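Local coordinates for thermophilic dibenzothiophene desulfurization enzyme C (Paenibacillus sp. A11-2, PDB 5XDC), which probably catalyses the FMNH2-dependent oxidation of dibenzothiophene by molecular oxygen, first to the sulfoxide and then to the sulfone, at residues Glu23-Lys26 with Thr27-Thr31; Ser96-Ala99 with Tyr100-Phe104; Gly241-Pro244 with Ser245-Thr248. All blocks are in the same frame, centred on the assembly; numbering follows the deposited sequence.

Interaction 1. Residues Glu23-Lys26 with Thr27-Thr31; sequences ELAK and TFRVT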
ATOM      1  N   GLU B  23     -10.948  -5.960  33.806  0.53 19.50           N
ATOM      2  CA  GLU B  23     -12.291  -5.758  34.339  0.53 21.53           C
ATOM      3  C   GLU B  23     -12.730  -4.310  34.176  0.53 17.77           C
ATOM      4  O   GLU B  23     -13.882  -4.047  33.814  0.53 20.31           O
ATOM      5  CB  GLU B  23     -12.352  -6.178  35.810  0.53 25.01           C
ATOM      6  CG  GLU B  23     -13.743  -6.057  36.427  0.53 19.79           C
ATOM      7  CD  GLU B  23     -14.827  -6.718  35.594  0.53 32.62           C
ATOM      8  OE1 GLU B  23     -15.764  -6.011  35.149  0.53 29.59           O
ATOM      9  OE2 GLU B  23     -14.739  -7.943  35.377  0.53 35.41           O
ATOM     10  N   LEU B  24     -11.832  -3.353  34.432  1.00 18.89           N
ATOM     11  CA  LEU B  24     -12.164  -1.949  34.182  1.00 17.64           C
ATOM     12  C   LEU B  24     -12.591  -1.748  32.725  1.00 18.77           C
ATOM     13  O   LEU B  24     -13.630  -1.138  32.445  1.00 18.40           O
ATOM     14  CB  LEU B  24     -10.976  -1.050  34.519  1.00 19.85           C
ATOM     15  CG  LEU B  24     -10.716  -0.758  35.998  1.00 17.35           C
ATOM     16  CD1 LEU B  24      -9.357  -0.124  36.143  1.00 19.35           C
ATOM     17  CD2 LEU B  24     -11.781   0.148  36.568  1.00 25.65           C
ATOM     18  N   ALA B  25     -11.798  -2.275  31.787  1.00 20.11           N
ATOM     19  CA  ALA B  25     -12.094  -2.122  30.363  1.00 17.82           C
ATOM     20  C   ALA B  25     -13.447  -2.731  30.001  1.00 18.87           C
ATOM     21  O   ALA B  25     -14.207  -2.163  29.205  1.00 17.50           O
ATOM     22  CB  ALA B  25     -10.976  -2.768  29.550  1.00 18.33           C
ATOM     23  N   LYS B  26     -13.754  -3.898  30.567  1.00 18.23           N
ATOM     24  CA  LYS B  26     -15.067  -4.508  30.400  1.00 20.71           C
ATOM     25  C   LYS B  26     -16.187  -3.536  30.759  1.00 21.37           C
ATOM     26  O   LYS B  26     -17.147  -3.365  30.000  1.00 20.83           O
ATOM     27  CB  LYS B  26     -15.132  -5.766  31.271  1.00 22.39           C
ATOM     28  CG  LYS B  26     -16.196  -6.778  30.899  1.00 39.10           C
ATOM     29  CD  LYS B  26     -15.902  -8.170  31.498  1.00 42.80           C
ATOM     30  CE  LYS B  26     -14.471  -8.640  31.165  1.00 49.86           C
ATOM     31  NZ  LYS B  26     -14.249 -10.117  31.205  1.00 63.13           N
ATOM     32  N   THR B  27     -16.089  -2.891  31.923  1.00 21.20           N
ATOM     33  CA  THR B  27     -17.140  -1.963  32.320  1.00 18.23           C
ATOM     34  C   THR B  27     -17.187  -0.756  31.389  1.00 21.38           C
ATOM     35  O   THR B  27     -18.271  -0.263  31.059  1.00 19.25           O
ATOM     36  CB  THR B  27     -16.951  -1.520  33.775  1.00 22.71           C
ATOM     37  OG1 THR B  27     -15.809  -0.664  33.904  1.00 30.68           O
ATOM     38  CG2 THR B  27     -16.769  -2.724  34.692  1.00 20.58           C
ATOM     39  N   PHE B  28     -16.026  -0.290  30.923  1.00 18.72           N
ATOM     40  CA  PHE B  28     -16.010   0.898  30.077  1.00 16.34           C
ATOM     41  C   PHE B  28     -16.679   0.630  28.727  1.00 16.90           C
ATOM     42  O   PHE B  28     -17.322   1.531  28.167  1.00 17.42           O
ATOM     43  CB  PHE B  28     -14.567   1.384  29.860  1.00 16.52           C
ATOM     44  CG  PHE B  28     -13.849   1.838  31.123  1.00 16.87           C
ATOM     45  CD1 PHE B  28     -14.548   2.201  32.275  1.00 18.80           C
ATOM     46  CD2 PHE B  28     -12.465   1.924  31.141  1.00 21.84           C
ATOM     47  CE1 PHE B  28     -13.874   2.614  33.410  1.00 17.03           C
ATOM     48  CE2 PHE B  28     -11.785   2.338  32.280  1.00 25.48           C
ATOM     49  CZ  PHE B  28     -12.493   2.685  33.415  1.00 23.90           C
ATOM     50  N   ARG B  29     -16.541  -0.590  28.188  1.00 20.75           N
ATOM     51  CA  ARG B  29     -17.144  -0.897  26.885  1.00 18.86           C
ATOM     52  C   ARG B  29     -18.660  -0.759  26.908  1.00 22.06           C
ATOM     53  O   ARG B  29     -19.270  -0.476  25.868  1.00 22.90           O
ATOM     54  CB  ARG B  29     -16.789  -2.312  26.431  1.00 21.74           C
ATOM     55  CG  ARG B  29     -15.370  -2.479  26.021  1.00 31.52           C
ATOM     56  CD  ARG B  29     -15.104  -3.800  25.275  1.00 38.33           C
ATOM     57  NE  ARG B  29     -13.661  -3.954  25.098  1.00 31.28           N
ATOM     58  CZ  ARG B  29     -12.853  -4.582  25.949  1.00 35.09           C
ATOM     59  NH1 ARG B  29     -13.344  -5.170  27.035  1.00 27.29           N
ATOM     60  NH2 ARG B  29     -11.547  -4.628  25.708  1.00 29.76           N
ATOM     61  N   VAL B  30     -19.282  -0.969  28.071  1.00 22.83           N
ATOM     62  CA  VAL B  30     -20.742  -0.934  28.161  1.00 21.12           C
ATOM     63  C   VAL B  30     -21.273   0.453  27.825  1.00 22.14           C
ATOM     64  O   VAL B  30     -22.345   0.593  27.227  1.00 25.65           O
ATOM     65  CB  VAL B  30     -21.200  -1.377  29.564  1.00 28.42           C
ATOM     66  CG1 VAL B  30     -22.717  -1.275  29.688  1.00 29.47           C
ATOM     67  CG2 VAL B  30     -20.727  -2.792  29.865  1.00 26.97           C
ATOM     68  N   THR B  31     -20.554   1.501  28.229  1.00 21.15           N
ATOM     69  CA  THR B  31     -21.071   2.857  28.170  1.00 22.79           C
ATOM     70  C   THR B  31     -20.315   3.783  27.227  1.00 21.05           C
ATOM     71  O   THR B  31     -20.722   4.942  27.082  1.00 22.61           O
ATOM     72  CB  THR B  31     -21.045   3.490  29.565  1.00 26.08           C
ATOM     73  OG1 THR B  31     -19.709   3.412  30.086  1.00 24.08           O
ATOM     74  CG2 THR B  31     -22.027   2.784  30.495  1.00 30.79           C
TER
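E23-K26 and T27-T31 are consecutive turns of helix 16-38, tied by i to i+4 backbone bonds from T27 N to E23 O, F28 N to L24 O and R29 N to A25 O, with R29 N also making a weak second bond to K26 O. L24 O accepts two bonds. F28 N reaches it in the carbonyl plane at 3.0 Å, and T27 OG1 donates to the same oxygen at 2.7 Å, with a C=O...OG1 angle of 131°. The T27 hydroxyl is turned back to the preceding turn because chi1 is 70°, which sets OG1 between the backbone N and the carbonyl carbon; CG2 then falls beside the N, 3.3 Å from E23 O. The F28 ring lies against this doubly gripped carbonyl: L24 O stands 3.3 Å above one ring face, displaced toward the rim. L24 and F28 run side by side in the same direction, and the L24 methyl CD2 meets F28 CZ at 4.1 Å. R29 stretches back along the helix from CG to NE, its CG 3.4 Å from A25 O, which carries NH1 to 4.2 Å from A25 CB. K26 NZ stays 6.5 Å from R29 NH1, so the two like charges do not meet; E79, a long and weak ion-pair partner of R29 NH2, may offset some of that charge. L24 packs on A48 and S52 of helix 43-52, F28 wedges between I49 of that helix and I80 of helix 70-83, and A25 rests on E79 and A83, so one flank of helix 16-38 seats against helices 43-52 and 70-83, in the N-terminal domain.

Interaction 2. Residues Ser96-Ala99 with Tyr100-Phe104; sequences SNFA and YVDLF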
ATOM      1  N   SER B  96       2.788   9.071  31.777  1.00 14.53           N
ATOM      2  CA  SER B  96       3.747  10.010  31.209  1.00 13.24           C
ATOM      3  C   SER B  96       4.064  11.118  32.201  1.00 11.94           C
ATOM      4  O   SER B  96       5.231  11.463  32.413  1.00 12.59           O
ATOM      5  CB  SER B  96       3.216  10.606  29.902  1.00 12.44           C
ATOM      6  OG  SER B  96       4.050  11.655  29.448  1.00 12.88           O
ATOM      7  N   ASN B  97       3.029  11.670  32.837  1.00 12.28           N
ATOM      8  CA  ASN B  97       3.228  12.711  33.837  1.00 14.40           C
ATOM      9  C   ASN B  97       4.020  12.172  35.021  1.00 13.15           C
ATOM     10  O   ASN B  97       4.970  12.814  35.492  1.00 13.11           O
ATOM     11  CB  ASN B  97       1.880  13.257  34.306  1.00 12.20           C
ATOM     12  CG  ASN B  97       1.067  13.894  33.172  1.00 14.89           C
ATOM     13  OD1 ASN B  97       1.628  14.414  32.213  1.00 17.59           O
ATOM     14  ND2 ASN B  97      -0.248  13.853  33.293  1.00 13.45           N
ATOM     15  N   PHE B  98       3.661  10.981  35.483  1.00 13.91           N
ATOM     16  CA  PHE B  98       4.384  10.351  36.577  1.00 14.33           C
ATOM     17  C   PHE B  98       5.846  10.131  36.219  1.00 15.89           C
ATOM     18  O   PHE B  98       6.737  10.386  37.033  1.00 14.08           O
ATOM     19  CB  PHE B  98       3.729   9.027  36.941  1.00 14.53           C
ATOM     20  CG  PHE B  98       4.467   8.305  38.015  1.00 16.20           C
ATOM     21  CD1 PHE B  98       4.209   8.594  39.340  1.00 18.10           C
ATOM     22  CD2 PHE B  98       5.468   7.404  37.706  1.00 16.55           C
ATOM     23  CE1 PHE B  98       4.908   7.964  40.346  1.00 18.52           C
ATOM     24  CE2 PHE B  98       6.179   6.769  38.733  1.00 19.98           C
ATOM     25  CZ  PHE B  98       5.889   7.057  40.036  1.00 17.05           C
ATOM     26  N   ALA B  99       6.115   9.651  35.006  1.00 13.48           N
ATOM     27  CA  ALA B  99       7.495   9.438  34.593  1.00 14.19           C
ATOM     28  C   ALA B  99       8.300  10.722  34.665  1.00 15.49           C
ATOM     29  O   ALA B  99       9.450  10.714  35.115  1.00 14.32           O
ATOM     30  CB  ALA B  99       7.540   8.855  33.183  1.00 13.10           C
ATOM     31  N   TYR B 100       7.728  11.841  34.211  1.00 12.88           N
ATOM     32  CA  TYR B 100       8.446  13.104  34.288  1.00 12.73           C
ATOM     33  C   TYR B 100       8.779  13.439  35.736  1.00 10.99           C
ATOM     34  O   TYR B 100       9.910  13.818  36.056  1.00 15.38           O
ATOM     35  CB  TYR B 100       7.626  14.230  33.646  1.00 13.99           C
ATOM     36  CG  TYR B 100       8.457  15.456  33.415  1.00 12.94           C
ATOM     37  CD1 TYR B 100       8.713  16.366  34.447  1.00 14.29           C
ATOM     38  CD2 TYR B 100       9.048  15.693  32.181  1.00 13.70           C
ATOM     39  CE1 TYR B 100       9.507  17.470  34.235  1.00 14.67           C
ATOM     40  CE2 TYR B 100       9.835  16.795  31.960  1.00 14.08           C
ATOM     41  CZ  TYR B 100      10.080  17.684  32.996  1.00 14.86           C
ATOM     42  OH  TYR B 100      10.873  18.776  32.781  1.00 16.03           O
ATOM     43  N   VAL B 101       7.799  13.303  36.621  1.00 12.79           N
ATOM     44  CA  VAL B 101       8.037  13.580  38.034  1.00 14.47           C
ATOM     45  C   VAL B 101       9.143  12.683  38.569  1.00 15.93           C
ATOM     46  O   VAL B 101      10.069  13.144  39.248  1.00 16.43           O
ATOM     47  CB  VAL B 101       6.739  13.408  38.836  1.00 12.53           C
ATOM     48  CG1 VAL B 101       7.035  13.475  40.349  1.00 17.95           C
ATOM     49  CG2 VAL B 101       5.712  14.466  38.449  1.00 12.60           C
ATOM     50  N   ASP B 102       9.062  11.383  38.270  1.00 15.29           N
ATOM     51  CA  ASP B 102      10.041  10.446  38.810  1.00 14.44           C
ATOM     52  C   ASP B 102      11.446  10.747  38.308  1.00 19.16           C
ATOM     53  O   ASP B 102      12.422  10.537  39.040  1.00 17.36           O
ATOM     54  CB  ASP B 102       9.668   9.017  38.459  1.00 16.99           C
ATOM     55  CG  ASP B 102      10.374   8.012  39.346  1.00 19.88           C
ATOM     56  OD1 ASP B 102       9.960   7.885  40.511  1.00 20.52           O
ATOM     57  OD2 ASP B 102      11.333   7.375  38.880  1.00 18.79           O
ATOM     58  N   LEU B 103      11.579  11.233  37.070  1.00 14.06           N
ATOM     59  CA  LEU B 103      12.886  11.452  36.475  1.00 18.40           C
ATOM     60  C   LEU B 103      13.534  12.758  36.912  1.00 18.64           C
ATOM     61  O   LEU B 103      14.752  12.898  36.771  1.00 19.45           O
ATOM     62  CB  LEU B 103      12.777  11.444  34.946  1.00 18.67           C
ATOM     63  CG  LEU B 103      12.466  10.087  34.327  1.00 15.98           C
ATOM     64  CD1 LEU B 103      12.021  10.275  32.868  1.00 15.01           C
ATOM     65  CD2 LEU B 103      13.686   9.160  34.411  1.00 21.02           C
ATOM     66  N   PHE B 104      12.752  13.719  37.414  1.00 17.54           N
ATOM     67  CA  PHE B 104      13.268  15.032  37.774  1.00 17.67           C
ATOM     68  C   PHE B 104      13.097  15.388  39.244  1.00 19.22           C
ATOM     69  O   PHE B 104      13.824  16.264  39.730  1.00 22.37           O
ATOM     70  CB  PHE B 104      12.595  16.120  36.923  1.00 18.35           C
ATOM     71  CG  PHE B 104      13.107  16.185  35.517  1.00 18.90           C
ATOM     72  CD1 PHE B 104      14.240  16.914  35.211  1.00 20.83           C
ATOM     73  CD2 PHE B 104      12.464  15.500  34.507  1.00 18.57           C
ATOM     74  CE1 PHE B 104      14.710  16.968  33.927  1.00 23.22           C
ATOM     75  CE2 PHE B 104      12.941  15.542  33.215  1.00 19.47           C
ATOM     76  CZ  PHE B 104      14.058  16.282  32.925  1.00 20.26           C
TER
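F98 and D102 stand side by side, one turn apart on helix 85-104 of the acyl-CoA dehydrogenase-type N-terminal domain, and point the same way. Both have CG anti to the backbone N (chi1 177° in F98), which sends ring and carboxylate off the same flank with their planes only 19° apart. F98 CE2 touches D102 CB at 4.2 Å, an oblique approach, and below them D102 N bonds to F98 O at 2.8 Å, nearly along the C=O axis. The carboxylate is held by Y114, whose OH bonds to D102 OD1 and whose ring also meets that of F98. The other i to i+4 bonds, Y100 N to S96 O, V101 N to N97 O and L103 N to A99 O, complete the two turns. V101 CG2 lies 3.5 Å from N97 O. Y100 turns its ring toward the end of the helix, where F104 CD2 lies 3.5 Å above one face, offset to the rim; the Y100 OH in turn sits over a face of the F104 ring, at 3.8 Å. F171 adds an edge-to-face contact to Y100. On the remaining flanks S96 OG bonds to T251, and N97 OD1 accepts from the amide of N126, a residue that binds FMN, which probably helps to position N126 from the second shell. At L103 the side chain leans back over the previous turn, with CG beside the backbone N and 3.2 Å from A99 O, and CD1 3.4 Å from that same oxygen.

Interaction 3. Residues Gly241-Pro244 with Ser245-Thr248; sequences GSKP and SLWT
W247 meets P244 through its CB, 3.5 Å from P244 O, while its indole leads away from the turn: it packs edge-to-face with Y100, hydrogen-bonds through NE1 to S96 O and touches S129, an FMN-binding residue. The P244 ring has its CB 3.3 Å from S245 N and packs outward against F104 and A237. From S242 to W247 the chain makes successive 3-10 turns, S245 N to S242 O, L246 N to K243 O and W247 N to P244 O, and in each the donor sits well above the carbonyl plane. S242 O is gripped twice, because S245 OG also donates to it, at 2.6 Å and in the carbonyl plane. That reach follows from chi1 of 76°, which folds S245 OG back between the backbone N and the carbonyl carbon and also brings it 3.4 Å from G241 C. An alanine in place of S245 would keep the backbone N-H but is likely to cost S242 O its hydroxyl donor, leaving the turn into the next helix less firmly fixed. L246 crosses K243 obliquely, CD1 to K243 CG at 4.0 Å; K243 extends fully to set NZ on the carbonyls of R326 and W324. G241, at positive phi, ends helix 233-240 in a Schellman motif, and the 3-10 turns then lead into helix 247-276, with L246 on L337 of helix 331-363 and W247 on L103 of helix 85-104.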
ATOM      1  N   GLY B 241      21.339  13.621  26.474  1.00 23.00           N
ATOM      2  CA  GLY B 241      20.829  12.275  26.296  1.00 18.57           C
ATOM      3  C   GLY B 241      20.880  11.453  27.557  1.00 20.26           C
ATOM      4  O   GLY B 241      21.014  10.231  27.488  1.00 24.33           O
ATOM      5  N   SER B 242      20.777  12.098  28.720  1.00 23.07           N
ATOM      6  CA  SER B 242      20.885  11.420  30.003  1.00 24.96           C
ATOM      7  C   SER B 242      19.546  10.809  30.422  1.00 25.41           C
ATOM      8  O   SER B 242      18.530  10.920  29.729  1.00 21.00           O
ATOM      9  CB  SER B 242      21.397  12.400  31.059  1.00 23.01           C
ATOM     10  OG  SER B 242      20.558  13.539  31.116  1.00 24.61           O
ATOM     11  N   LYS B 243      19.538  10.165  31.589  1.00 21.73           N
ATOM     12  CA  LYS B 243      18.376   9.388  32.003  1.00 19.29           C
ATOM     13  C   LYS B 243      17.067  10.173  31.966  1.00 16.11           C
ATOM     14  O   LYS B 243      16.048   9.585  31.566  1.00 18.91           O
ATOM     15  CB  LYS B 243      18.599   8.809  33.404  1.00 20.03           C
ATOM     16  CG  LYS B 243      17.490   7.860  33.811  1.00 19.35           C
ATOM     17  CD  LYS B 243      17.686   7.256  35.171  1.00 23.23           C
ATOM     18  CE  LYS B 243      16.595   6.229  35.444  1.00 21.73           C
ATOM     19  NZ  LYS B 243      16.596   5.673  36.826  1.00 25.88           N
ATOM     20  N   PRO B 244      16.994  11.438  32.401  1.00 17.94           N
ATOM     21  CA  PRO B 244      15.698  12.133  32.359  1.00 18.17           C
ATOM     22  C   PRO B 244      15.145  12.277  30.954  1.00 19.91           C
ATOM     23  O   PRO B 244      13.919  12.375  30.798  1.00 17.91           O
ATOM     24  CB  PRO B 244      16.008  13.495  32.996  1.00 19.86           C
ATOM     25  CG  PRO B 244      17.196  13.228  33.866  1.00 18.68           C
ATOM     26  CD  PRO B 244      18.017  12.248  33.084  1.00 20.94           C
ATOM     27  N   SER B 245      16.008  12.293  29.931  1.00 17.95           N
ATOM     28  CA  SER B 245      15.522  12.322  28.556  1.00 22.93           C
ATOM     29  C   SER B 245      14.832  11.021  28.150  1.00 18.15           C
ATOM     30  O   SER B 245      14.294  10.963  27.032  1.00 18.47           O
ATOM     31  CB  SER B 245      16.670  12.643  27.588  1.00 19.79           C
ATOM     32  OG  SER B 245      17.516  11.522  27.378  1.00 18.54           O
ATOM     33  N   LEU B 246      14.815   9.984  29.007  1.00 16.35           N
ATOM     34  CA  LEU B 246      13.976   8.818  28.753  1.00 15.72           C
ATOM     35  C   LEU B 246      12.500   9.177  28.715  1.00 12.74           C
ATOM     36  O   LEU B 246      11.696   8.370  28.243  1.00 13.38           O
ATOM     37  CB  LEU B 246      14.155   7.732  29.809  1.00 16.36           C
ATOM     38  CG  LEU B 246      15.462   6.933  29.859  1.00 17.55           C
ATOM     39  CD1 LEU B 246      15.398   5.964  31.043  1.00 18.02           C
ATOM     40  CD2 LEU B 246      15.694   6.182  28.549  1.00 19.80           C
ATOM     41  N   TRP B 247      12.128  10.358  29.206  1.00 14.96           N
ATOM     42  CA  TRP B 247      10.718  10.722  29.239  1.00 11.90           C
ATOM     43  C   TRP B 247      10.087  10.588  27.855  1.00 11.91           C
ATOM     44  O   TRP B 247       8.963  10.081  27.727  1.00 13.09           O
ATOM     45  CB  TRP B 247      10.538  12.149  29.768  1.00 13.88           C
ATOM     46  CG  TRP B 247       9.101  12.549  29.731  1.00 14.34           C
ATOM     47  CD1 TRP B 247       8.158  12.264  30.655  1.00 13.59           C
ATOM     48  CD2 TRP B 247       8.432  13.239  28.666  1.00 11.75           C
ATOM     49  NE1 TRP B 247       6.939  12.757  30.260  1.00 12.92           N
ATOM     50  CE2 TRP B 247       7.083  13.367  29.041  1.00 12.91           C
ATOM     51  CE3 TRP B 247       8.851  13.778  27.446  1.00 13.66           C
ATOM     52  CZ2 TRP B 247       6.136  13.997  28.230  1.00 16.76           C
ATOM     53  CZ3 TRP B 247       7.914  14.405  26.640  1.00 15.02           C
ATOM     54  CH2 TRP B 247       6.576  14.510  27.037  1.00 14.32           C
ATOM     55  N   THR B 248      10.808  11.010  26.811  1.00 14.66           N
ATOM     56  CA  THR B 248      10.208  11.014  25.475  1.00 12.48           C
ATOM     57  C   THR B 248       9.997   9.608  24.943  1.00 12.93           C
ATOM     58  O   THR B 248       8.868   9.300  24.530  1.00 11.71           O
ATOM     59  CB  THR B 248      11.057  11.846  24.516  1.00 14.91           C
ATOM     60  OG1 THR B 248      11.560  12.984  25.207  1.00 15.28           O
ATOM     61  CG2 THR B 248      10.204  12.304  23.323  1.00 15.07           C
TER

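In the fold
Interactions 1, 2 and 3 follow one another along the chain. The first two belong to the N-terminal helical domain, on helices 16-38 and 85-104, with centres 28 Å apart and nearest atoms about 16 Å apart. Interaction 3 joins helix 233-240 to helix 247-276 and lies across the chain's centre from interaction 1, 34 Å away between centres. Interactions 2 and 3 are neighbours, 10 Å between centres, and touch directly: L103 CD1 packs 3.5 Å from P244 O. Together they couple helix 85-104 to the start of helix 247-276 beside the FMN-binding residues N126 and S129, whereas interaction 1 lies away from the flavin and indole sites.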